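PDB 6KGU: penicillin-binding protein PbpB from Mycobacterium tuberculosis, which synthesises cross-linked peptidoglycan from lipid intermediates for the mycobacterial cell wall and is inactivated by beta-lactam antibiotics such as aztreonam. Local coordinates for residues A[214-228]-A[508-522]. Numbering follows the deposited sequence. Where two conformers were deposited one is given.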
loop_
_atom_site.group_PDB
_atom_site.type_symbol
_atom_site.label_atom_id
_atom_site.label_comp_id
_atom_site.label_asym_id
_atom_site.label_seq_id
_atom_site.Cartn_x
_atom_site.Cartn_y
_atom_site.Cartn_z
ATOM N N ASN A 214 -14.898 -10.723 3.681
ATOM C CA ASN A 214 -15.928 -11.737 3.927
ATOM C C ASN A 214 -15.426 -13.149 3.625
ATOM O O ASN A 214 -15.704 -14.082 4.381
ATOM C CB ASN A 214 -17.177 -11.447 3.088
ATOM C CG ASN A 214 -17.799 -10.101 3.404
ATOM O OD1 ASN A 214 -17.464 -9.469 4.401
ATOM N ND2 ASN A 214 -18.728 -9.658 2.551
ATOM N N LEU A 215 -14.691 -13.328 2.524
ATOM C CA LEU A 215 -14.275 -14.678 2.135
ATOM C C LEU A 215 -13.166 -15.214 3.026
ATOM O O LEU A 215 -13.170 -16.400 3.384
ATOM C CB LEU A 215 -13.811 -14.692 0.681
ATOM C CG LEU A 215 -14.907 -14.613 -0.382
ATOM C CD1 LEU A 215 -14.295 -14.568 -1.769
ATOM C CD2 LEU A 215 -15.835 -15.798 -0.271
ATOM N N SER A 216 -12.177 -14.372 3.355
ATOM C CA SER A 216 -11.024 -14.824 4.129
ATOM C C SER A 216 -11.309 -14.941 5.620
ATOM O O SER A 216 -10.511 -15.560 6.336
ATOM C CB SER A 216 -9.856 -13.861 3.946
ATOM O OG SER A 216 -10.165 -12.634 4.588
ATOM N N GLY A 217 -12.399 -14.350 6.111
ATOM C CA GLY A 217 -12.595 -14.309 7.552
ATOM C C GLY A 217 -11.683 -13.354 8.292
ATOM O O GLY A 217 -11.679 -13.358 9.529
ATOM N N ALA A 218 -10.911 -12.528 7.575
ATOM C CA ALA A 218 -10.037 -11.552 8.219
ATOM C C ALA A 218 -10.845 -10.543 9.037
ATOM O O ALA A 218 -12.008 -10.252 8.740
ATOM C CB ALA A 218 -9.200 -10.817 7.160
ATOM N N HIS A 219 -10.205 -9.990 10.072
ATOM C CA HIS A 219 -10.819 -8.924 10.866
ATOM C C HIS A 219 -10.957 -7.639 10.070
ATOM O O HIS A 219 -11.836 -6.823 10.356
ATOM C CB HIS A 219 -9.988 -8.604 12.113
ATOM C CG HIS A 219 -10.018 -9.656 13.173
ATOM N ND1 HIS A 219 -9.084 -9.703 14.191
ATOM C CD2 HIS A 219 -10.870 -10.686 13.392
ATOM C CE1 HIS A 219 -9.352 -10.727 14.981
ATOM N NE2 HIS A 219 -10.433 -11.338 14.522
ATOM N N ASN A 220 -10.050 -7.395 9.129
ATOM C CA ASN A 220 -10.187 -6.240 8.252
ATOM C C ASN A 220 -9.237 -6.418 7.077
ATOM O O ASN A 220 -8.316 -7.233 7.129
ATOM C CB ASN A 220 -9.929 -4.919 8.992
ATOM C CG ASN A 220 -8.724 -4.973 9.877
ATOM O OD1 ASN A 220 -8.819 -5.218 11.092
ATOM N ND2 ASN A 220 -7.564 -4.744 9.280
ATOM N N VAL A 221 -9.509 -5.686 5.999
ATOM C CA VAL A 221 -8.744 -5.778 4.756
ATOM C C VAL A 221 -8.582 -4.358 4.234
ATOM O O VAL A 221 -9.482 -3.529 4.380
ATOM C CB VAL A 221 -9.441 -6.687 3.702
ATOM C CG1 VAL A 221 -8.690 -6.702 2.312
ATOM C CG2 VAL A 221 -9.551 -8.115 4.210
ATOM N N SER A 222 -7.440 -4.073 3.624
ATOM C CA SER A 222 -7.267 -2.787 2.971
ATOM C C SER A 222 -6.358 -2.983 1.768
ATOM O O SER A 222 -5.644 -3.981 1.664
ATOM C CB SER A 222 -6.709 -1.741 3.938
ATOM O OG SER A 222 -5.496 -2.209 4.460
ATOM N N ALA A 223 -6.420 -2.029 0.842
ATOM C CA ALA A 223 -5.701 -2.120 -0.418
ATOM C C ALA A 223 -5.439 -0.710 -0.933
ATOM O O ALA A 223 -6.250 0.207 -0.740
ATOM C CB ALA A 223 -6.468 -2.941 -1.482
ATOM N N VAL A 224 -4.300 -0.551 -1.595
ATOM C CA VAL A 224 -3.880 0.720 -2.177
ATOM C C VAL A 224 -3.407 0.438 -3.594
ATOM O O VAL A 224 -2.683 -0.537 -3.827
ATOM C CB VAL A 224 -2.752 1.383 -1.351
ATOM C CG1 VAL A 224 -2.139 2.588 -2.116
ATOM C CG2 VAL A 224 -3.274 1.801 0.054
ATOM N N VAL A 225 -3.824 1.271 -4.539
ATOM C CA VAL A 225 -3.341 1.206 -5.910
ATOM C C VAL A 225 -2.672 2.536 -6.229
ATOM O O VAL A 225 -3.313 3.589 -6.164
ATOM C CB VAL A 225 -4.468 0.918 -6.914
ATOM C CG1 VAL A 225 -3.884 0.895 -8.341
ATOM C CG2 VAL A 225 -5.182 -0.422 -6.581
ATOM N N LEU A 226 -1.398 2.483 -6.598
ATOM C CA LEU A 226 -0.668 3.668 -7.009
ATOM C C LEU A 226 -0.372 3.635 -8.499
ATOM O O LEU A 226 -0.118 2.575 -9.076
ATOM C CB LEU A 226 0.657 3.798 -6.251
ATOM C CG LEU A 226 0.642 3.899 -4.724
ATOM C CD1 LEU A 226 2.083 4.068 -4.206
ATOM C CD2 LEU A 226 -0.239 5.050 -4.264
ATOM N N ASP A 227 -0.387 4.813 -9.116
ATOM C CA ASP A 227 0.211 4.943 -10.433
ATOM C C ASP A 227 1.712 4.710 -10.326
ATOM O O ASP A 227 2.390 5.348 -9.514
ATOM C CB ASP A 227 -0.065 6.325 -11.034
ATOM C CG ASP A 227 0.650 6.512 -12.358
ATOM O OD1 ASP A 227 0.125 6.054 -13.377
ATOM O OD2 ASP A 227 1.772 7.059 -12.369
ATOM N N ALA A 228 2.227 3.795 -11.153
ATOM C CA ALA A 228 3.616 3.367 -11.023
ATOM C C ALA A 228 4.589 4.523 -11.193
ATOM O O ALA A 228 5.554 4.641 -10.433
ATOM C CB ALA A 228 3.926 2.268 -12.041
ATOM N N ARG A 508 2.795 -0.059 -14.718
ATOM C CA ARG A 508 1.694 0.894 -14.747
ATOM C C ARG A 508 1.011 1.062 -13.397
ATOM O O ARG A 508 0.596 2.173 -13.051
ATOM C CB ARG A 508 0.638 0.456 -15.780
ATOM C CG ARG A 508 1.169 0.214 -17.196
ATOM C CD ARG A 508 0.146 -0.621 -17.993
ATOM N NE ARG A 508 0.564 -0.905 -19.365
ATOM C CZ ARG A 508 -0.001 -0.378 -20.446
ATOM N NH1 ARG A 508 -1.027 0.450 -20.324
ATOM N NH2 ARG A 508 0.442 -0.699 -21.651
ATOM N N TYR A 509 0.857 -0.022 -12.645
ATOM C CA TYR A 509 0.092 -0.029 -11.409
ATOM C C TYR A 509 0.885 -0.731 -10.323
ATOM O O TYR A 509 1.528 -1.758 -10.568
ATOM C CB TYR A 509 -1.245 -0.728 -11.579
ATOM C CG TYR A 509 -2.125 -0.066 -12.610
ATOM C CD1 TYR A 509 -2.730 1.159 -12.351
ATOM C CD2 TYR A 509 -2.341 -0.661 -13.840
ATOM C CE1 TYR A 509 -3.532 1.768 -13.304
ATOM C CE2 TYR A 509 -3.149 -0.058 -14.799
ATOM C CZ TYR A 509 -3.739 1.151 -14.521
ATOM O OH TYR A 509 -4.542 1.743 -15.473
ATOM N N VAL A 510 0.833 -0.171 -9.122
ATOM C CA VAL A 510 1.438 -0.779 -7.949
ATOM C C VAL A 510 0.312 -1.043 -6.964
ATOM O O VAL A 510 -0.488 -0.144 -6.680
ATOM C CB VAL A 510 2.527 0.127 -7.348
ATOM C CG1 VAL A 510 3.312 -0.609 -6.276
ATOM C CG2 VAL A 510 3.449 0.645 -8.454
ATOM N N ILE A 511 0.224 -2.277 -6.474
ATOM C CA ILE A 511 -0.899 -2.711 -5.658
ATOM C C ILE A 511 -0.370 -3.253 -4.339
ATOM O O ILE A 511 0.450 -4.174 -4.340
ATOM C CB ILE A 511 -1.738 -3.776 -6.380
ATOM C CG1 ILE A 511 -2.306 -3.203 -7.685
ATOM C CG2 ILE A 511 -2.862 -4.268 -5.427
ATOM C CD1 ILE A 511 -2.824 -4.244 -8.645
ATOM N N GLY A 512 -0.856 -2.704 -3.224
ATOM C CA GLY A 512 -0.527 -3.215 -1.895
ATOM C C GLY A 512 -1.782 -3.628 -1.148
ATOM O O GLY A 512 -2.792 -2.921 -1.181
ATOM N N ILE A 513 -1.709 -4.767 -0.466
ATOM C CA ILE A 513 -2.865 -5.380 0.196
ATOM C C ILE A 513 -2.430 -5.846 1.583
ATOM O O ILE A 513 -1.316 -6.345 1.754
ATOM C CB ILE A 513 -3.413 -6.588 -0.606
ATOM C CG1 ILE A 513 -3.958 -6.162 -1.970
ATOM C CG2 ILE A 513 -4.521 -7.357 0.171
ATOM C CD1 ILE A 513 -3.978 -7.318 -2.955
ATOM N N MET A 514 -3.313 -5.714 2.570
ATOM C CA MET A 514 -3.073 -6.323 3.867
ATOM C C MET A 514 -4.374 -6.910 4.397
ATOM O O MET A 514 -5.444 -6.324 4.247
ATOM C CB MET A 514 -2.478 -5.324 4.878
ATOM C CG MET A 514 -2.131 -5.976 6.212
ATOM S SD MET A 514 -3.534 -6.061 7.364
ATOM C CE MET A 514 -3.495 -4.388 8.006
ATOM N N LEU A 515 -4.268 -8.104 4.986
ATOM C CA LEU A 515 -5.375 -8.810 5.630
ATOM C C LEU A 515 -5.029 -9.042 7.091
ATOM O O LEU A 515 -3.964 -9.588 7.393
ATOM C CB LEU A 515 -5.647 -10.168 4.990
ATOM C CG LEU A 515 -6.337 -10.149 3.626
ATOM C CD1 LEU A 515 -5.316 -9.799 2.614
ATOM C CD2 LEU A 515 -6.952 -11.504 3.300
ATOM N N ASP A 516 -5.937 -8.667 7.987
ATOM C CA ASP A 516 -5.715 -8.827 9.420
ATOM C C ASP A 516 -6.246 -10.195 9.831
ATOM O O ASP A 516 -7.456 -10.389 9.977
ATOM C CB ASP A 516 -6.384 -7.703 10.204
ATOM C CG ASP A 516 -6.165 -7.829 11.717
ATOM O OD1 ASP A 516 -5.645 -8.870 12.180
ATOM O OD2 ASP A 516 -6.519 -6.891 12.451
ATOM N N ASN A 517 -5.326 -11.135 10.005
ATOM C CA ASN A 517 -5.605 -12.479 10.501
ATOM C C ASN A 517 -6.732 -13.230 9.783
ATOM O O ASN A 517 -7.721 -13.619 10.414
ATOM C CB ASN A 517 -5.877 -12.432 11.997
ATOM C CG ASN A 517 -5.859 -13.819 12.618
ATOM O OD1 ASN A 517 -5.016 -14.657 12.276
ATOM N ND2 ASN A 517 -6.792 -14.074 13.507
ATOM N N PRO A 518 -6.599 -13.488 8.486
ATOM C CA PRO A 518 -7.624 -14.276 7.796
ATOM C C PRO A 518 -7.560 -15.739 8.215
ATOM O O PRO A 518 -6.497 -16.272 8.546
ATOM C CB PRO A 518 -7.267 -14.110 6.313
ATOM C CG PRO A 518 -5.772 -13.932 6.320
ATOM C CD PRO A 518 -5.450 -13.185 7.610
ATOM N N ALA A 519 -8.731 -16.379 8.220
ATOM C CA ALA A 519 -8.802 -17.820 8.414
ATOM C C ALA A 519 -8.580 -18.578 7.108
ATOM O O ALA A 519 -8.225 -19.760 7.144
ATOM C CB ALA A 519 -10.162 -18.203 9.024
ATOM N N ARG A 520 -8.761 -17.915 5.965
ATOM C CA ARG A 520 -8.688 -18.529 4.641
ATOM C C ARG A 520 -8.027 -17.543 3.682
ATOM O O ARG A 520 -7.771 -16.389 4.030
ATOM C CB ARG A 520 -10.088 -18.924 4.124
ATOM C CG ARG A 520 -10.817 -19.942 5.021
ATOM C CD ARG A 520 -12.290 -20.103 4.628
ATOM N NE ARG A 520 -13.058 -18.905 4.929
ATOM C CZ ARG A 520 -13.519 -18.613 6.138
ATOM N NH1 ARG A 520 -13.291 -19.435 7.148
ATOM N NH2 ARG A 520 -14.195 -17.497 6.336
ATOM N N ASN A 521 -7.755 -18.012 2.465
ATOM C CA ASN A 521 -7.368 -17.164 1.337
ATOM C C ASN A 521 -8.338 -16.029 1.078
ATOM O O ASN A 521 -9.497 -16.092 1.505
ATOM C CB ASN A 521 -7.284 -17.969 0.040
ATOM C CG ASN A 521 -5.942 -18.544 -0.176
ATOM O OD1 ASN A 521 -5.140 -18.613 0.756
ATOM N ND2 ASN A 521 -5.673 -18.987 -1.408
ATOM N N SER A 522 -7.885 -15.018 0.328
ATOM C CA SER A 522 -8.749 -13.888 0.012
ATOM C C SER A 522 -9.903 -14.299 -0.894
ATOM O O SER A 522 -10.909 -13.593 -0.937
ATOM C CB SER A 522 -7.957 -12.732 -0.630
ATOM O OG SER A 522 -7.331 -13.124 -1.853
#
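R520 reaches back to the C-terminal end of helix 199-216, where its NE donates to the backbone O of L215 at 2.9 Å, close to the carbonyl axis. NH2 adds a weak bond to the same oxygen. A bend at chi3 (-69°) turns the guanidinium onto this helix end, with S216 O over one face, offset toward its rim. That S216 carbonyl accepts from R520 N at 3.0 Å and, weakly, from A519 N. The hydroxyl of S216, held between backbone N and carbonyl carbon (chi1 69°), takes the N-H of A218 in an ST turn and also bonds A212 O; L515 CD2 packs 3.6 Å from OG, and P518 CB meets S216 CB. G217, with positive phi, is the first residue to leave the helix, and the chain turns into strand 220-227. This strand runs antiparallel to 509-516, both interior strands of the antiparallel sheet of the transpeptidase domain, a member of the beta-lactamase-like fold whose sheet is covered by helices on both faces. Paired backbone bonds join S222 to M514, V224 to G512 and L226 to V510. On one face V221, A223 and V225 lie against L515, I513 and I511: V221 CG2, beside its backbone N, meets L515 CG at 3.8 Å, and V225 turns CG2 to I511 CG1 while CG1 comes obliquely to Y509 CD1, 4.2 Å away. Helices 199-216 and 531-544 cover this side. On the other, L226 and V510 touch through their CB atoms beneath helix 390-401, and V510 CG2 reaches past the strand end to A228 CA, 3.7 Å away. At the opposite end the D516 carboxylate lies across the H219 side chain, its plane 71° from the imidazole, and H219 N bonds D516 O at 2.8 Å.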